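Local coordinates for peptide-binding protein (Photobacterium damsela subsp. piscicida, PDB 6SQX), which acts as a secreted NlpC/P60 endopeptidase, probably of the cysteine type, that cleaves the peptidoglycan of potentially competing bacteria, at residues A[26-37]-A[438-448]; A[420-430]-A[452-462]. All coordinates share one frame; numbering follows the deposited sequence.

Contact 1. Residues A[26-37]-A[438-448]; sequences IPIEITQDAFHY and LITPIGIGDAF. With EDO (1,2-ethanediol), chain O; EDO (1,2-ethanediol), chain K; EDO (1,2-ethanediol), chain R.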
loop_
_atom_site.group_PDB
_atom_site.type_symbol
_atom_site.label_atom_id
_atom_site.label_comp_id
_atom_site.label_asym_id
_atom_site.label_seq_id
_atom_site.Cartn_x
_atom_site.Cartn_y
_atom_site.Cartn_z
ATOM N N ILE A 26 -3.578 -18.627 14.501
ATOM C CA ILE A 26 -3.309 -19.864 13.771
ATOM C C ILE A 26 -1.832 -19.941 13.401
ATOM O O ILE A 26 -1.181 -18.905 13.186
ATOM C CB ILE A 26 -4.229 -20.023 12.535
ATOM C CG1 ILE A 26 -4.224 -18.767 11.616
ATOM C CG2 ILE A 26 -5.643 -20.458 12.951
ATOM C CD1 ILE A 26 -4.737 -19.088 10.200
ATOM N N PRO A 27 -1.296 -21.150 13.278
ATOM C CA PRO A 27 0.123 -21.312 12.933
ATOM C C PRO A 27 0.421 -20.838 11.519
ATOM O O PRO A 27 -0.464 -20.802 10.653
ATOM C CB PRO A 27 0.325 -22.832 13.014
ATOM C CG PRO A 27 -0.709 -23.305 13.979
ATOM C CD PRO A 27 -1.938 -22.424 13.672
ATOM N N ILE A 28 1.699 -20.509 11.284
ATOM C CA ILE A 28 2.223 -20.372 9.929
ATOM C C ILE A 28 2.190 -21.740 9.263
ATOM O O ILE A 28 2.506 -22.760 9.892
ATOM C CB ILE A 28 3.658 -19.822 9.977
ATOM C CG1 ILE A 28 3.655 -18.438 10.624
ATOM C CG2 ILE A 28 4.265 -19.737 8.570
ATOM C CD1 ILE A 28 5.066 -17.796 10.746
ATOM N N GLU A 29 1.780 -21.798 7.994
ATOM C CA GLU A 29 1.499 -23.084 7.353
ATOM C C GLU A 29 2.619 -23.593 6.464
ATOM O O GLU A 29 2.987 -24.772 6.545
ATOM C CB GLU A 29 0.226 -22.981 6.506
ATOM C CG GLU A 29 -1.021 -22.714 7.347
ATOM C CD GLU A 29 -2.273 -22.704 6.532
ATOM O OE1 GLU A 29 -2.817 -23.788 6.220
ATOM O OE2 GLU A 29 -2.695 -21.597 6.151
ATOM N N ILE A 30 3.178 -22.749 5.612
ATOM C CA ILE A 30 4.137 -23.188 4.608
ATOM C C ILE A 30 5.472 -22.448 4.761
ATOM O O ILE A 30 5.614 -21.513 5.548
ATOM C CB ILE A 30 3.578 -23.107 3.176
ATOM C CG1 ILE A 30 3.169 -21.675 2.822
ATOM C CG2 ILE A 30 2.419 -24.072 3.052
ATOM C CD1 ILE A 30 2.644 -21.562 1.393
ATOM N N THR A 31 6.459 -22.899 3.991
ATOM C CA THR A 31 7.816 -22.386 4.157
ATOM C C THR A 31 7.892 -20.905 3.795
ATOM O O THR A 31 7.461 -20.506 2.706
ATOM C CB THR A 31 8.750 -23.187 3.250
ATOM O OG1 THR A 31 8.726 -24.557 3.657
ATOM C CG2 THR A 31 10.187 -22.710 3.350
ATOM N N GLN A 32 8.494 -20.107 4.681
ATOM C CA GLN A 32 8.598 -18.648 4.483
ATOM C C GLN A 32 9.913 -18.301 3.772
ATOM O O GLN A 32 10.841 -17.687 4.331
ATOM C CB GLN A 32 8.436 -17.917 5.806
ATOM C CG GLN A 32 7.070 -18.154 6.415
ATOM C CD GLN A 32 5.953 -17.784 5.413
ATOM O OE1 GLN A 32 5.963 -16.674 4.872
ATOM N NE2 GLN A 32 5.039 -18.711 5.144
ATOM N N ASP A 33 9.982 -18.689 2.494
ATOM C CA ASP A 33 11.141 -18.359 1.670
ATOM C C ASP A 33 10.676 -18.435 0.221
ATOM O O ASP A 33 10.304 -19.513 -0.248
ATOM C CB ASP A 33 12.265 -19.357 1.941
ATOM C CG ASP A 33 13.533 -19.064 1.130
ATOM O OD1 ASP A 33 13.545 -18.196 0.223
ATOM O OD2 ASP A 33 14.587 -19.687 1.398
ATOM N N ALA A 34 10.660 -17.292 -0.470
ATOM C CA ALA A 34 10.149 -17.274 -1.827
ATOM C C ALA A 34 10.932 -18.214 -2.728
ATOM O O ALA A 34 10.400 -18.689 -3.738
ATOM C CB ALA A 34 10.209 -15.847 -2.395
ATOM N N PHE A 35 12.186 -18.523 -2.389
ATOM C CA PHE A 35 12.952 -19.384 -3.280
ATOM C C PHE A 35 12.458 -20.823 -3.257
ATOM O O PHE A 35 12.812 -21.591 -4.158
ATOM C CB PHE A 35 14.446 -19.361 -2.908
ATOM C CG PHE A 35 15.154 -18.099 -3.345
ATOM C CD1 PHE A 35 15.461 -17.902 -4.673
ATOM C CD2 PHE A 35 15.484 -17.109 -2.439
ATOM C CE1 PHE A 35 16.110 -16.768 -5.097
ATOM C CE2 PHE A 35 16.134 -15.946 -2.862
ATOM C CZ PHE A 35 16.431 -15.777 -4.205
ATOM N N HIS A 36 11.667 -21.198 -2.238
ATOM C CA HIS A 36 11.080 -22.540 -2.185
ATOM C C HIS A 36 10.073 -22.756 -3.311
ATOM O O HIS A 36 9.748 -23.908 -3.652
ATOM C CB HIS A 36 10.409 -22.728 -0.820
ATOM C CG HIS A 36 9.988 -24.127 -0.520
ATOM N ND1 HIS A 36 10.877 -25.104 -0.127
ATOM C CD2 HIS A 36 8.763 -24.704 -0.506
ATOM C CE1 HIS A 36 10.216 -26.230 0.099
ATOM N NE2 HIS A 36 8.933 -26.014 -0.124
ATOM N N TYR A 37 9.606 -21.666 -3.915
ATOM C CA TYR A 37 8.565 -21.696 -4.932
ATOM C C TYR A 37 9.104 -21.278 -6.287
ATOM O O TYR A 37 8.321 -20.932 -7.180
ATOM C CB TYR A 37 7.386 -20.810 -4.508
ATOM C CG TYR A 37 7.022 -21.090 -3.061
ATOM C CD1 TYR A 37 6.319 -22.246 -2.725
ATOM C CD2 TYR A 37 7.467 -20.264 -2.022
ATOM C CE1 TYR A 37 6.029 -22.560 -1.402
ATOM C CE2 TYR A 37 7.187 -20.580 -0.671
ATOM C CZ TYR A 37 6.461 -21.733 -0.383
ATOM O OH TYR A 37 6.153 -22.070 0.908
ATOM N N LEU A 438 3.081 -12.808 4.874
ATOM C CA LEU A 438 3.518 -14.194 4.736
ATOM C C LEU A 438 3.305 -14.679 3.320
ATOM O O LEU A 438 2.507 -14.105 2.555
ATOM C CB LEU A 438 2.705 -15.148 5.615
ATOM C CG LEU A 438 2.840 -15.038 7.125
ATOM C CD1 LEU A 438 1.839 -16.019 7.726
ATOM C CD2 LEU A 438 4.270 -15.368 7.607
ATOM N N ILE A 439 3.986 -15.766 2.971
ATOM C CA ILE A 439 3.550 -16.606 1.847
ATOM C C ILE A 439 2.561 -17.625 2.399
ATOM O O ILE A 439 2.866 -18.296 3.386
ATOM C CB ILE A 439 4.732 -17.312 1.169
ATOM C CG1 ILE A 439 5.751 -16.279 0.671
ATOM C CG2 ILE A 439 4.243 -18.205 0.001
ATOM C CD1 ILE A 439 7.098 -16.904 0.350
ATOM N N THR A 440 1.344 -17.694 1.855
ATOM C CA THR A 440 0.330 -18.577 2.410
ATOM C C THR A 440 -0.360 -19.359 1.300
ATOM O O THR A 440 -0.361 -18.938 0.138
ATOM C CB THR A 440 -0.754 -17.793 3.172
ATOM O OG1 THR A 440 -1.525 -17.035 2.222
ATOM C CG2 THR A 440 -0.198 -16.845 4.170
ATOM N N PRO A 441 -1.014 -20.475 1.632
ATOM C CA PRO A 441 -2.026 -21.029 0.714
ATOM C C PRO A 441 -3.044 -19.944 0.395
ATOM O O PRO A 441 -3.291 -19.052 1.198
ATOM C CB PRO A 441 -2.679 -22.148 1.537
ATOM C CG PRO A 441 -1.565 -22.566 2.539
ATOM C CD PRO A 441 -0.950 -21.222 2.908
ATOM N N ILE A 442 -3.680 -20.064 -0.770
ATOM C CA ILE A 442 -4.827 -19.203 -1.060
ATOM C C ILE A 442 -5.874 -19.349 0.039
ATOM O O ILE A 442 -6.430 -18.354 0.539
ATOM C CB ILE A 442 -5.426 -19.561 -2.441
ATOM C CG1 ILE A 442 -4.442 -19.221 -3.568
ATOM C CG2 ILE A 442 -6.773 -18.898 -2.642
ATOM C CD1 ILE A 442 -4.282 -17.735 -3.836
ATOM N N GLY A 443 -6.185 -20.609 0.400
ATOM C CA GLY A 443 -7.139 -20.909 1.455
ATOM C C GLY A 443 -6.468 -20.789 2.816
ATOM O O GLY A 443 -6.221 -21.811 3.498
ATOM N N ILE A 444 -6.146 -19.547 3.213
ATOM C CA ILE A 444 -5.437 -19.339 4.481
ATOM C C ILE A 444 -6.180 -20.046 5.600
ATOM O O ILE A 444 -7.365 -19.794 5.834
ATOM C CB ILE A 444 -5.337 -17.839 4.831
ATOM C CG1 ILE A 444 -4.633 -17.041 3.745
ATOM C CG2 ILE A 444 -4.600 -17.682 6.188
ATOM C CD1 ILE A 444 -4.731 -15.535 3.989
ATOM N N GLY A 445 -5.469 -20.884 6.369
ATOM C CA GLY A 445 -6.067 -21.533 7.511
ATOM C C GLY A 445 -6.991 -22.702 7.223
ATOM O O GLY A 445 -7.489 -23.315 8.179
ATOM N N ASP A 446 -7.211 -23.055 5.956
ATOM C CA ASP A 446 -8.106 -24.176 5.656
ATOM C C ASP A 446 -7.633 -25.450 6.334
ATOM O O ASP A 446 -8.457 -26.300 6.707
ATOM C CB ASP A 446 -8.193 -24.434 4.145
ATOM C CG ASP A 446 -9.146 -23.501 3.414
ATOM O OD1 ASP A 446 -9.781 -22.642 4.042
ATOM O OD2 ASP A 446 -9.247 -23.665 2.186
ATOM N N ALA A 447 -6.319 -25.588 6.526
ATOM C CA ALA A 447 -5.777 -26.767 7.176
ATOM C C ALA A 447 -6.245 -26.908 8.613
ATOM O O ALA A 447 -6.220 -28.028 9.142
ATOM C CB ALA A 447 -4.246 -26.715 7.157
ATOM N N PHE A 448 -6.695 -25.827 9.241
ATOM C CA PHE A 448 -7.104 -25.801 10.637
ATOM C C PHE A 448 -8.615 -25.839 10.801
ATOM O O PHE A 448 -9.122 -25.751 11.929
ATOM C CB PHE A 448 -6.510 -24.563 11.315
ATOM C CG PHE A 448 -5.047 -24.401 11.047
ATOM C CD1 PHE A 448 -4.146 -25.410 11.381
ATOM C CD2 PHE A 448 -4.551 -23.242 10.450
ATOM C CE1 PHE A 448 -2.770 -25.271 11.087
ATOM C CE2 PHE A 448 -3.190 -23.092 10.192
ATOM C CZ PHE A 448 -2.299 -24.121 10.500
HETATM C C1 EDO O . 5.306 -26.388 1.040
HETATM O O1 EDO O . 5.810 -26.713 -0.250
HETATM C C2 EDO O . 6.194 -25.351 1.689
HETATM O O2 EDO O . 6.163 -25.622 3.055
HETATM C C1 EDO K . 2.613 -25.930 10.078
HETATM O O1 EDO K . 2.636 -26.523 8.771
HETATM C C2 EDO K . 1.188 -26.027 10.607
HETATM O O2 EDO K . 0.748 -27.384 10.446
HETATM C C1 EDO R . 7.065 -23.870 7.874
HETATM O O1 EDO R . 7.076 -22.636 8.599
HETATM C C2 EDO R . 5.870 -24.646 8.397
HETATM O O2 EDO R . 5.592 -24.170 9.721
HETATM O O HOH W 1 1.674 -19.958 5.576
HETATM O O HOH W 2 -4.685 -24.031 4.410
#

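Contact 2. Residues A[420-430]-A[452-462]; sequences VKLVNGNNEQG and LSNQDWALQSL. With EDO (1,2-ethanediol), chain Q.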
loop_
_atom_site.group_PDB
_atom_site.type_symbol
_atom_site.label_atom_id
_atom_site.label_comp_id
_atom_site.label_asym_id
_atom_site.label_seq_id
_atom_site.Cartn_x
_atom_site.Cartn_y
_atom_site.Cartn_z
ATOM N N VAL A 420 -8.584 -14.514 9.216
ATOM C CA VAL A 420 -9.675 -15.110 8.441
ATOM C C VAL A 420 -10.936 -15.099 9.287
ATOM O O VAL A 420 -10.905 -15.412 10.493
ATOM C CB VAL A 420 -9.332 -16.547 8.016
ATOM C CG1 VAL A 420 -10.439 -17.108 7.086
ATOM C CG2 VAL A 420 -7.955 -16.557 7.340
ATOM N N LYS A 421 -12.078 -14.797 8.657
ATOM C CA LYS A 421 -13.332 -14.756 9.399
ATOM C C LYS A 421 -13.731 -16.148 9.925
ATOM O O LYS A 421 -13.631 -17.161 9.221
ATOM C CB LYS A 421 -14.471 -14.198 8.518
ATOM C CG LYS A 421 -15.826 -14.024 9.253
ATOM C CD LYS A 421 -16.891 -13.307 8.407
ATOM C CE LYS A 421 -18.275 -13.499 9.014
ATOM N NZ LYS A 421 -19.209 -12.469 8.502
ATOM N N LEU A 422 -14.212 -16.172 11.159
ATOM C CA LEU A 422 -14.800 -17.356 11.773
ATOM C C LEU A 422 -16.216 -17.020 12.207
ATOM O O LEU A 422 -16.527 -15.860 12.497
ATOM C CB LEU A 422 -14.042 -17.734 13.060
ATOM C CG LEU A 422 -12.518 -17.824 12.983
ATOM C CD1 LEU A 422 -11.898 -18.070 14.365
ATOM C CD2 LEU A 422 -12.115 -18.901 11.957
ATOM N N VAL A 423 -17.085 -18.031 12.259
ATOM C CA VAL A 423 -18.440 -17.837 12.792
ATOM C C VAL A 423 -18.748 -18.975 13.758
ATOM O O VAL A 423 -18.452 -20.135 13.463
ATOM C CB VAL A 423 -19.501 -17.745 11.656
ATOM C CG1 VAL A 423 -20.869 -17.530 12.208
ATOM C CG2 VAL A 423 -19.175 -16.588 10.752
ATOM N N ASN A 424 -19.330 -18.656 14.915
ATOM C CA ASN A 424 -19.693 -19.719 15.852
ATOM C C ASN A 424 -21.156 -20.137 15.677
ATOM O O ASN A 424 -21.867 -19.667 14.782
ATOM C CB ASN A 424 -19.329 -19.374 17.299
ATOM C CG ASN A 424 -20.223 -18.295 17.903
ATOM O OD1 ASN A 424 -21.252 -17.934 17.336
ATOM N ND2 ASN A 424 -19.838 -17.789 19.080
ATOM N N GLY A 425 -21.619 -21.033 16.553
ATOM C CA GLY A 425 -22.963 -21.574 16.414
ATOM C C GLY A 425 -24.067 -20.574 16.679
ATOM O O GLY A 425 -25.217 -20.826 16.287
ATOM N N ASN A 426 -23.757 -19.453 17.326
ATOM C CA ASN A 426 -24.682 -18.339 17.538
ATOM C C ASN A 426 -24.568 -17.267 16.473
ATOM O O ASN A 426 -25.158 -16.189 16.635
ATOM C CB ASN A 426 -24.438 -17.687 18.897
ATOM C CG ASN A 426 -24.929 -18.536 20.041
ATOM O OD1 ASN A 426 -26.005 -19.143 19.959
ATOM N ND2 ASN A 426 -24.132 -18.608 21.112
ATOM N N ASN A 427 -23.866 -17.550 15.381
ATOM C CA ASN A 427 -23.607 -16.579 14.316
ATOM C C ASN A 427 -22.819 -15.367 14.802
ATOM O O ASN A 427 -22.864 -14.303 14.185
ATOM C CB ASN A 427 -24.883 -16.154 13.576
ATOM C CG ASN A 427 -24.640 -15.912 12.102
ATOM O OD1 ASN A 427 -23.911 -16.663 11.455
ATOM N ND2 ASN A 427 -25.245 -14.857 11.562
ATOM N N GLU A 428 -22.055 -15.508 15.880
ATOM C CA GLU A 428 -21.106 -14.467 16.291
ATOM C C GLU A 428 -19.792 -14.619 15.521
ATOM O O GLU A 428 -19.382 -15.726 15.188
ATOM C CB GLU A 428 -20.859 -14.576 17.795
ATOM C CG GLU A 428 -22.135 -14.294 18.609
ATOM C CD GLU A 428 -22.122 -14.892 20.019
ATOM O OE1 GLU A 428 -21.200 -15.649 20.357
ATOM O OE2 GLU A 428 -23.064 -14.615 20.799
ATOM N N GLN A 429 -19.162 -13.490 15.190
ATOM C CA GLN A 429 -17.940 -13.524 14.391
ATOM C C GLN A 429 -16.692 -13.657 15.251
ATOM O O GLN A 429 -16.654 -13.244 16.418
ATOM C CB GLN A 429 -17.793 -12.283 13.503
ATOM C CG GLN A 429 -17.380 -11.020 14.240
ATOM C CD GLN A 429 -17.067 -9.849 13.306
ATOM O OE1 GLN A 429 -16.831 -10.023 12.107
ATOM N NE2 GLN A 429 -17.063 -8.654 13.861
ATOM N N GLY A 430 -15.655 -14.226 14.639
ATOM C CA GLY A 430 -14.341 -14.309 15.247
ATOM C C GLY A 430 -13.314 -14.139 14.150
ATOM O O GLY A 430 -13.643 -13.963 12.972
ATOM N N LEU A 452 -10.572 -26.108 14.380
ATOM C CA LEU A 452 -11.409 -24.983 14.793
ATOM C C LEU A 452 -12.862 -25.411 14.997
ATOM O O LEU A 452 -13.520 -24.969 15.946
ATOM C CB LEU A 452 -11.323 -23.859 13.757
ATOM C CG LEU A 452 -9.957 -23.137 13.766
ATOM C CD1 LEU A 452 -9.809 -22.291 12.476
ATOM C CD2 LEU A 452 -9.783 -22.262 15.007
ATOM N N SER A 453 -13.380 -26.250 14.091
ATOM C CA SER A 453 -14.771 -26.677 14.191
ATOM C C SER A 453 -15.025 -27.437 15.485
ATOM O O SER A 453 -16.136 -27.385 16.030
ATOM C CB SER A 453 -15.126 -27.553 12.993
ATOM O OG SER A 453 -16.476 -27.977 13.057
ATOM N N ASN A 454 -14.011 -28.156 15.991
ATOM C CA ASN A 454 -14.201 -28.870 17.252
ATOM C C ASN A 454 -14.383 -27.928 18.435
ATOM O O ASN A 454 -14.869 -28.362 19.489
ATOM C CB ASN A 454 -13.034 -29.804 17.548
ATOM C CG ASN A 454 -12.911 -30.932 16.545
ATOM O OD1 ASN A 454 -13.906 -31.386 15.965
ATOM N ND2 ASN A 454 -11.682 -31.418 16.355
ATOM N N GLN A 455 -14.000 -26.658 18.294
ATOM C CA GLN A 455 -14.230 -25.658 19.332
ATOM C C GLN A 455 -15.365 -24.703 18.941
ATOM O O GLN A 455 -15.427 -23.578 19.438
ATOM C CB GLN A 455 -12.949 -24.865 19.632
ATOM C CG GLN A 455 -11.680 -25.690 19.811
ATOM C CD GLN A 455 -11.715 -26.577 21.010
ATOM O OE1 GLN A 455 -12.336 -26.257 22.029
ATOM N NE2 GLN A 455 -11.039 -27.736 20.896
ATOM N N ASP A 456 -16.241 -25.129 18.021
ATOM C CA ASP A 456 -17.439 -24.394 17.606
ATOM C C ASP A 456 -17.138 -23.165 16.763
ATOM O O ASP A 456 -17.941 -22.245 16.726
ATOM C CB ASP A 456 -18.380 -24.025 18.773
ATOM C CG ASP A 456 -19.766 -23.531 18.288
ATOM O OD1 ASP A 456 -20.369 -24.210 17.428
ATOM O OD2 ASP A 456 -20.247 -22.465 18.755
ATOM N N TRP A 457 -16.005 -23.124 16.070
ATOM C CA TRP A 457 -15.699 -22.030 15.159
ATOM C C TRP A 457 -15.624 -22.566 13.742
ATOM O O TRP A 457 -14.825 -23.457 13.465
ATOM C CB TRP A 457 -14.369 -21.398 15.543
ATOM C CG TRP A 457 -14.490 -20.532 16.743
ATOM C CD1 TRP A 457 -13.985 -20.781 17.993
ATOM C CD2 TRP A 457 -15.176 -19.270 16.837
ATOM N NE1 TRP A 457 -14.320 -19.756 18.856
ATOM C CE2 TRP A 457 -15.054 -18.821 18.171
ATOM C CE3 TRP A 457 -15.925 -18.498 15.930
ATOM C CZ2 TRP A 457 -15.583 -17.602 18.611
ATOM C CZ3 TRP A 457 -16.475 -17.299 16.370
ATOM C CH2 TRP A 457 -16.291 -16.853 17.699
ATOM N N ALA A 458 -16.429 -21.997 12.840
ATOM C CA ALA A 458 -16.444 -22.384 11.434
ATOM C C ALA A 458 -15.602 -21.378 10.660
ATOM O O ALA A 458 -15.972 -20.201 10.548
ATOM C CB ALA A 458 -17.875 -22.350 10.886
ATOM N N LEU A 459 -14.478 -21.824 10.122
ATOM C CA LEU A 459 -13.632 -20.958 9.301
ATOM C C LEU A 459 -14.272 -20.727 7.935
ATOM O O LEU A 459 -14.724 -21.673 7.275
ATOM C CB LEU A 459 -12.240 -21.597 9.158
ATOM C CG LEU A 459 -11.203 -20.736 8.403
ATOM C CD1 LEU A 459 -9.840 -20.711 9.136
ATOM C CD2 LEU A 459 -10.989 -21.260 7.023
ATOM N N GLN A 460 -14.298 -19.466 7.510
ATOM C CA GLN A 460 -14.916 -19.075 6.243
ATOM C C GLN A 460 -13.795 -19.052 5.215
ATOM O O GLN A 460 -12.987 -18.108 5.189
ATOM C CB GLN A 460 -15.570 -17.707 6.414
ATOM C CG GLN A 460 -16.583 -17.676 7.539
ATOM C CD GLN A 460 -17.693 -18.676 7.298
ATOM O OE1 GLN A 460 -18.414 -18.596 6.289
ATOM N NE2 GLN A 460 -17.857 -19.628 8.227
ATOM N N SER A 461 -13.697 -20.116 4.405
ATOM C CA SER A 461 -12.560 -20.263 3.499
ATOM C C SER A 461 -12.528 -19.162 2.440
ATOM O O SER A 461 -13.561 -18.783 1.875
ATOM C CB SER A 461 -12.589 -21.617 2.797
ATOM O OG SER A 461 -11.519 -21.690 1.862
ATOM N N LEU A 462 -11.332 -18.627 2.167
ATOM C CA LEU A 462 -11.219 -17.642 1.092
ATOM C C LEU A 462 -11.661 -18.217 -0.246
ATOM O O LEU A 462 -12.098 -17.462 -1.128
ATOM C CB LEU A 462 -9.788 -17.113 0.981
ATOM C CG LEU A 462 -9.418 -15.989 1.939
ATOM C CD1 LEU A 462 -9.405 -16.454 3.387
ATOM C CD2 LEU A 462 -8.067 -15.378 1.545
HETATM C C1 EDO Q . -16.981 -19.982 21.090
HETATM O O1 EDO Q . -17.670 -18.730 21.170
HETATM C C2 EDO Q . -17.746 -20.900 20.150
HETATM O O2 EDO Q . -19.067 -21.138 20.663
#

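Contact 1. Residues A[26-37]-A[438-448]
The side-chain amide of Gln32 pairs with the backbone of Ile439 much as a neighbouring strand would. Gln32 OE1 accepts from Ile439 N at 2.9 Å, and Gln32 NE2 donates to Ile439 O at 2.8 Å in an almost straight bond (173°). Each bond uses a lone pair in the plane of its carbonyl. Glutamine suits the place because its amide carries donor and acceptor side by side; the chain bends at chi2 (-55°) to present them, and a further bond from NE2 to Ile30 O helps fix the flip of the group. Water 1 adds a bridge from Glu29 N to Ile439 O.

Glu29 reaches farther, its chain extended beyond CG, to the type II turn from Gly443 to Asp446. There Glu29 OE2 accepts from Gly445 N at 2.9 Å, met from above the carboxylate plane, while OE1 takes the hydroxyl of Tyr405 and water 2, which also donates to Gly443 O. Gly445 has the positive phi (76°) expected at the third position of such a turn, and its bare CA lies 3.9 Å from Ile26 CD1. Phe448 supplies a flat apolar surface: Pro27 CD stands over one face, 3.8 Å from the ring centroid, in a CH-pi contact, while Glu29 CG packs obliquely at 3.6 Å from Phe448 CE2. At the other end, Ile439 CD1 packs into the corner made by Ala34 and Tyr37, 3.8 Å from Tyr37 CE2.

The loop 26-37 thus covers strand 438-441, an outermost strand of the six-stranded antiparallel sheet. Ile30 and Tyr37 continue onto Ile412 of the adjacent strand 408-415, while Ala34 and Phe35 rest on helix 298-308.

Contact 2. Residues A[420-430]-A[452-462]
The six-membered ring of Trp457 packs tightly against the hairpin of strands 420-424 and 429-430. Asn424 CB lies over one face, 3.8 Å from the ring centroid, in a CH-pi contact; Leu422 CD1 covers the opposite face, and Leu422 CB approaches Trp457 CE3 obliquely at 3.5 Å. Gly430, with no side chain, lets the ring lie close to its backbone. The apolar layer continues through Leu422 CD2, 3.9 Å from Leu459 CB, and Val420 CG1, 3.9 Å from Leu459 CG.

Strand 457-459 extends the hairpin as an antiparallel edge strand, with Val423 and Ala458 forming the hydrogen-bonded pair. It follows a Schellman motif that ends helix 449-453: Asp456 takes the C-prime position with positive phi, and Trp457 N returns to Leu452 O.

Toward the outside the contact becomes polar and thinner. Asp456 OD2 accepts from Gly425 N at 3.0 Å and from an ethanediol, probably left by the crystallisation liquor. Asn424 forms an Asx turn: its chi1 of 72° swings the amide back over the 424-427 turn, where OD1 accepts from Asn426 N and Glu428 N. Beside exposed Ala458, Gln460 bends at chi2 and its NE2 donates to Ala458 O at 3.0 Å. Gln460 N donates to Lys421 O at 2.9 Å, but beyond that bond the two side chains barely meet, Gln460 CG lying 4.1 Å from Lys421 CG.

In the fold
From the N terminus, strand 23-25 runs into residues 26-37, which wait some 400 residues for their partner 438-448; contact 1 therefore closes a very long loop. Contact 2 closes a short one, with only 21 residues between 420-430 and 452-462. The two cross, because 438-448 falls between the segments of contact 2. They involve different sheets: contact 1 lays the loop 26-37 on the edge strand of the six-stranded antiparallel sheet, whereas contact 2 adds the edge strand 457-459 to the mixed four-stranded sheet whose opposite outer strand is 23-25. Asp446 bonds to Ser461 and Ile444 packs on Val420, so the turn 443-446 links the end of one sheet's edge strand to the border of the other.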